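Local coordinates for protein putative ribosomal N-acetyltransferase YdaF (PDB 1NSL) that is a putative acetyltransferase of the GNAT family that may acetylate the N-termini of ribosomal proteins, at residues 73-86 with 96-110. Numbering follows the deposited sequence.
Sequences LLYDGSLCGMISLH and EIGYWIAKEFEGKGI
Trp100 lies flat across its partner strand: one face of the indole takes Gly81 CA, 4.2 Å from the centre of the six-membered ring, and the backbone N of Met82. Selenomethionine Met82 crosses the indole obliquely, its bent chain bringing CG and CE beside Trp100 NE1, with SE oblique to the five-membered ring. A first torsion of 57° sets the indole between its own backbone N and carbonyl carbon and turns it back over this hairpin of the GNAT sheet, strands 78-89 and 94-101. Phe40 and Leu24 also pack on it. Cutting the indole back to an alanine is likely to open a gap over Gly81 and rob Met82, Phe40 and Leu24 of a shared surface. Trp100 N to Met82 O (3.0 Å) and its return bond form one hydrogen-bonded antiparallel pair; Ser84-Gly98 (one bond weak) and His86-Glu96 are others. Past the classic bulge of Cys80 and Gly81 against Leu73, Cys80 CB sits 3.5 Å above the Phe105 ring centroid. Ile110 CD1 reaches the edge of the Tyr75 ring, and Lys108 NZ stands over its face. Backbone hydrogen bonds thus bind the strands, whereas segment 102-110, leading into helix 110-124, meets Tyr75 and Cys80 largely through apolar, CH-pi and cation-pi contacts.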
# COMPACT_ATOMS: atom_id res chain seq x y z
N LEU C 73 0.64 21.12 21.18
CA LEU C 73 0.28 22.24 22.05
C LEU C 73 1.30 23.35 21.82
O LEU C 73 2.52 23.16 21.84
CB LEU C 73 0.20 21.81 23.53
CG LEU C 73 -1.06 20.93 23.71
CD1 LEU C 73 -1.10 20.06 24.93
CD2 LEU C 73 -2.32 21.76 23.58
N LEU C 74 0.79 24.54 21.54
CA LEU C 74 1.65 25.67 21.27
C LEU C 74 1.29 26.71 22.26
O LEU C 74 0.12 27.05 22.37
CB LEU C 74 1.34 26.29 19.90
CG LEU C 74 1.18 25.49 18.62
CD1 LEU C 74 0.81 26.41 17.43
CD2 LEU C 74 2.42 24.72 18.33
N TYR C 75 2.28 27.23 22.97
CA TYR C 75 2.10 28.37 23.86
C TYR C 75 2.73 29.55 23.14
O TYR C 75 3.91 29.55 22.81
CB TYR C 75 2.76 28.14 25.23
CG TYR C 75 2.77 29.39 26.11
CD1 TYR C 75 3.72 30.40 25.91
CD2 TYR C 75 1.85 29.57 27.10
CE1 TYR C 75 3.73 31.55 26.68
CE2 TYR C 75 1.85 30.73 27.89
CZ TYR C 75 2.78 31.72 27.67
OH TYR C 75 2.74 32.88 28.47
N ASP C 76 1.93 30.56 22.87
CA ASP C 76 2.45 31.74 22.21
C ASP C 76 3.24 31.51 20.97
O ASP C 76 4.11 32.29 20.63
CB ASP C 76 3.27 32.59 23.16
CG ASP C 76 2.40 33.54 23.92
OD1 ASP C 76 1.59 34.23 23.27
OD2 ASP C 76 2.42 33.65 25.15
N GLY C 77 2.92 30.42 20.27
CA GLY C 77 3.53 30.18 19.00
C GLY C 77 4.33 28.91 18.90
O GLY C 77 4.43 28.37 17.79
N SER C 78 4.90 28.39 20.00
CA SER C 78 5.70 27.18 19.82
C SER C 78 5.46 25.95 20.69
O SER C 78 5.12 26.06 21.85
CB SER C 78 7.17 27.54 19.84
OG SER C 78 7.48 28.11 21.08
N LEU C 79 5.67 24.77 20.09
CA LEU C 79 5.46 23.47 20.74
C LEU C 79 5.90 23.38 22.16
O LEU C 79 7.06 23.55 22.45
CB LEU C 79 6.26 22.41 20.04
CG LEU C 79 5.60 21.55 19.00
CD1 LEU C 79 6.48 20.27 18.80
CD2 LEU C 79 4.18 21.20 19.40
N CYS C 80 4.99 23.04 23.04
CA CYS C 80 5.38 22.90 24.41
C CYS C 80 4.86 21.59 24.85
O CYS C 80 5.04 21.19 26.01
CB CYS C 80 4.74 23.99 25.26
SG CYS C 80 2.94 23.92 25.18
N GLY C 81 4.19 20.90 23.93
CA GLY C 81 3.64 19.58 24.23
C GLY C 81 2.70 19.04 23.15
O GLY C 81 2.71 19.55 22.02
N MSE C 82 1.90 18.04 23.51
CA MSE C 82 0.98 17.34 22.60
C MSE C 82 -0.29 16.96 23.33
O MSE C 82 -0.26 16.64 24.53
CB MSE C 82 1.61 16.00 22.10
CG MSE C 82 2.95 16.09 21.50
SE MSE C 82 3.19 14.67 20.23
CE MSE C 82 2.75 13.18 21.21
N ILE C 83 -1.42 16.97 22.63
CA ILE C 83 -2.66 16.47 23.23
C ILE C 83 -3.16 15.50 22.28
O ILE C 83 -2.77 15.53 21.11
CB ILE C 83 -3.70 17.51 23.41
CG1 ILE C 83 -4.92 16.88 24.03
CG2 ILE C 83 -4.16 18.03 22.11
CD1 ILE C 83 -5.80 18.02 24.65
N SER C 84 -4.04 14.64 22.74
CA SER C 84 -4.36 13.52 21.91
C SER C 84 -5.67 12.86 22.27
O SER C 84 -6.04 12.77 23.46
CB SER C 84 -3.28 12.53 22.09
OG SER C 84 -3.75 11.23 21.74
N LEU C 85 -6.36 12.41 21.23
CA LEU C 85 -7.63 11.73 21.43
C LEU C 85 -7.43 10.48 20.65
O LEU C 85 -7.24 10.56 19.46
CB LEU C 85 -8.76 12.53 20.81
CG LEU C 85 -10.06 11.74 20.75
CD1 LEU C 85 -10.71 11.87 22.01
CD2 LEU C 85 -10.95 12.33 19.69
N HIS C 86 -7.48 9.34 21.32
CA HIS C 86 -7.18 8.05 20.73
C HIS C 86 -8.12 6.99 21.25
O HIS C 86 -8.96 7.31 22.02
CB HIS C 86 -5.73 7.69 21.01
CG HIS C 86 -5.36 7.76 22.45
ND1 HIS C 86 -5.42 6.67 23.29
CD2 HIS C 86 -4.95 8.80 23.20
CE1 HIS C 86 -5.05 7.03 24.50
NE2 HIS C 86 -4.79 8.33 24.49
N GLU C 96 -10.48 7.98 24.39
CA GLU C 96 -9.66 8.52 25.48
C GLU C 96 -8.79 9.76 25.16
O GLU C 96 -8.49 10.02 23.99
CB GLU C 96 -8.79 7.45 26.02
CG GLU C 96 -9.55 6.16 26.03
CD GLU C 96 -8.66 5.03 26.43
OE1 GLU C 96 -7.53 5.33 26.89
OE2 GLU C 96 -9.09 3.88 26.27
N ILE C 97 -8.42 10.53 26.20
CA ILE C 97 -7.53 11.69 26.03
C ILE C 97 -6.15 11.53 26.68
O ILE C 97 -6.02 10.96 27.74
CB ILE C 97 -8.23 12.96 26.47
CG1 ILE C 97 -9.32 13.31 25.44
CG2 ILE C 97 -7.25 14.17 26.69
CD1 ILE C 97 -10.14 14.50 25.81
N GLY C 98 -5.10 11.98 26.00
CA GLY C 98 -3.76 11.94 26.56
C GLY C 98 -3.13 13.28 26.28
O GLY C 98 -3.68 14.05 25.52
N TYR C 99 -2.00 13.57 26.88
CA TYR C 99 -1.41 14.87 26.71
C TYR C 99 -0.16 14.82 27.50
O TYR C 99 -0.08 14.05 28.40
CB TYR C 99 -2.33 15.91 27.35
CG TYR C 99 -2.89 15.48 28.71
CD1 TYR C 99 -2.07 15.35 29.81
CD2 TYR C 99 -4.24 15.22 28.87
CE1 TYR C 99 -2.55 14.96 30.99
CE2 TYR C 99 -4.75 14.83 30.09
CZ TYR C 99 -3.89 14.69 31.15
OH TYR C 99 -4.33 14.30 32.39
N TRP C 100 0.85 15.60 27.15
CA TRP C 100 2.05 15.73 27.97
C TRP C 100 2.56 17.09 27.72
O TRP C 100 2.23 17.68 26.68
CB TRP C 100 3.14 14.75 27.61
CG TRP C 100 3.64 14.76 26.21
CD1 TRP C 100 3.21 13.95 25.22
CD2 TRP C 100 4.74 15.49 25.68
NE1 TRP C 100 3.94 14.17 24.08
CE2 TRP C 100 4.90 15.11 24.35
CE3 TRP C 100 5.62 16.45 26.20
CZ2 TRP C 100 5.87 15.65 23.51
CZ3 TRP C 100 6.60 16.99 25.37
CH2 TRP C 100 6.71 16.58 24.04
N ILE C 101 3.34 17.61 28.65
CA ILE C 101 3.87 18.93 28.44
C ILE C 101 5.32 19.04 28.92
O ILE C 101 5.82 18.22 29.66
CB ILE C 101 2.93 19.88 29.09
CG1 ILE C 101 3.00 21.24 28.43
CG2 ILE C 101 3.19 19.95 30.59
CD1 ILE C 101 2.43 22.38 29.36
N ALA C 102 6.06 20.01 28.39
CA ALA C 102 7.47 20.19 28.77
C ALA C 102 7.50 20.90 30.11
O ALA C 102 6.63 21.75 30.42
CB ALA C 102 8.20 20.97 27.77
N LYS C 103 8.51 20.58 30.90
CA LYS C 103 8.43 21.04 32.26
C LYS C 103 8.26 22.54 32.38
O LYS C 103 7.43 23.04 33.12
CB LYS C 103 9.62 20.54 33.04
CG LYS C 103 9.27 19.57 34.12
CD LYS C 103 10.11 19.93 35.35
CE LYS C 103 9.71 19.20 36.62
NZ LYS C 103 10.75 19.53 37.63
N GLU C 104 9.05 23.25 31.60
CA GLU C 104 9.09 24.69 31.64
C GLU C 104 7.77 25.31 31.42
O GLU C 104 7.64 26.51 31.52
CB GLU C 104 9.95 25.11 30.49
CG GLU C 104 10.85 23.96 30.13
CD GLU C 104 11.34 24.01 28.71
OE1 GLU C 104 10.56 23.71 27.77
OE2 GLU C 104 12.52 24.36 28.57
N PHE C 105 6.78 24.50 31.09
CA PHE C 105 5.48 25.02 30.75
C PHE C 105 4.52 24.48 31.73
O PHE C 105 3.35 24.62 31.59
CB PHE C 105 5.14 24.57 29.33
CG PHE C 105 5.85 25.36 28.29
CD1 PHE C 105 7.05 24.94 27.77
CD2 PHE C 105 5.34 26.56 27.87
CE1 PHE C 105 7.71 25.68 26.81
CE2 PHE C 105 6.01 27.32 26.92
CZ PHE C 105 7.20 26.88 26.40
N GLU C 106 5.01 23.83 32.76
CA GLU C 106 4.09 23.31 33.74
C GLU C 106 3.36 24.37 34.58
O GLU C 106 3.95 25.36 34.98
CB GLU C 106 4.85 22.44 34.70
CG GLU C 106 4.52 21.00 34.58
CD GLU C 106 5.29 20.21 35.58
OE1 GLU C 106 5.84 20.83 36.51
OE2 GLU C 106 5.34 18.96 35.42
N GLY C 107 2.10 24.14 34.88
CA GLY C 107 1.45 25.03 35.84
C GLY C 107 0.80 26.31 35.35
O GLY C 107 0.53 27.25 36.11
N LYS C 108 0.56 26.36 34.05
CA LYS C 108 -0.05 27.52 33.52
C LYS C 108 -1.40 27.12 33.05
O LYS C 108 -2.06 27.88 32.40
CB LYS C 108 0.76 28.03 32.38
CG LYS C 108 2.23 28.10 32.68
CD LYS C 108 2.93 28.75 31.49
CE LYS C 108 4.13 29.58 31.96
NZ LYS C 108 5.12 29.77 30.85
N GLY C 109 -1.82 25.92 33.37
CA GLY C 109 -3.08 25.45 32.85
C GLY C 109 -3.13 25.25 31.34
O GLY C 109 -4.21 25.41 30.74
N ILE C 110 -2.02 24.88 30.70
CA ILE C 110 -2.17 24.61 29.28
C ILE C 110 -3.04 23.37 29.09
O ILE C 110 -4.02 23.38 28.33
CB ILE C 110 -0.87 24.37 28.55
CG1 ILE C 110 0.23 25.40 28.94
CG2 ILE C 110 -1.14 24.40 27.08
CD1 ILE C 110 0.21 26.74 28.19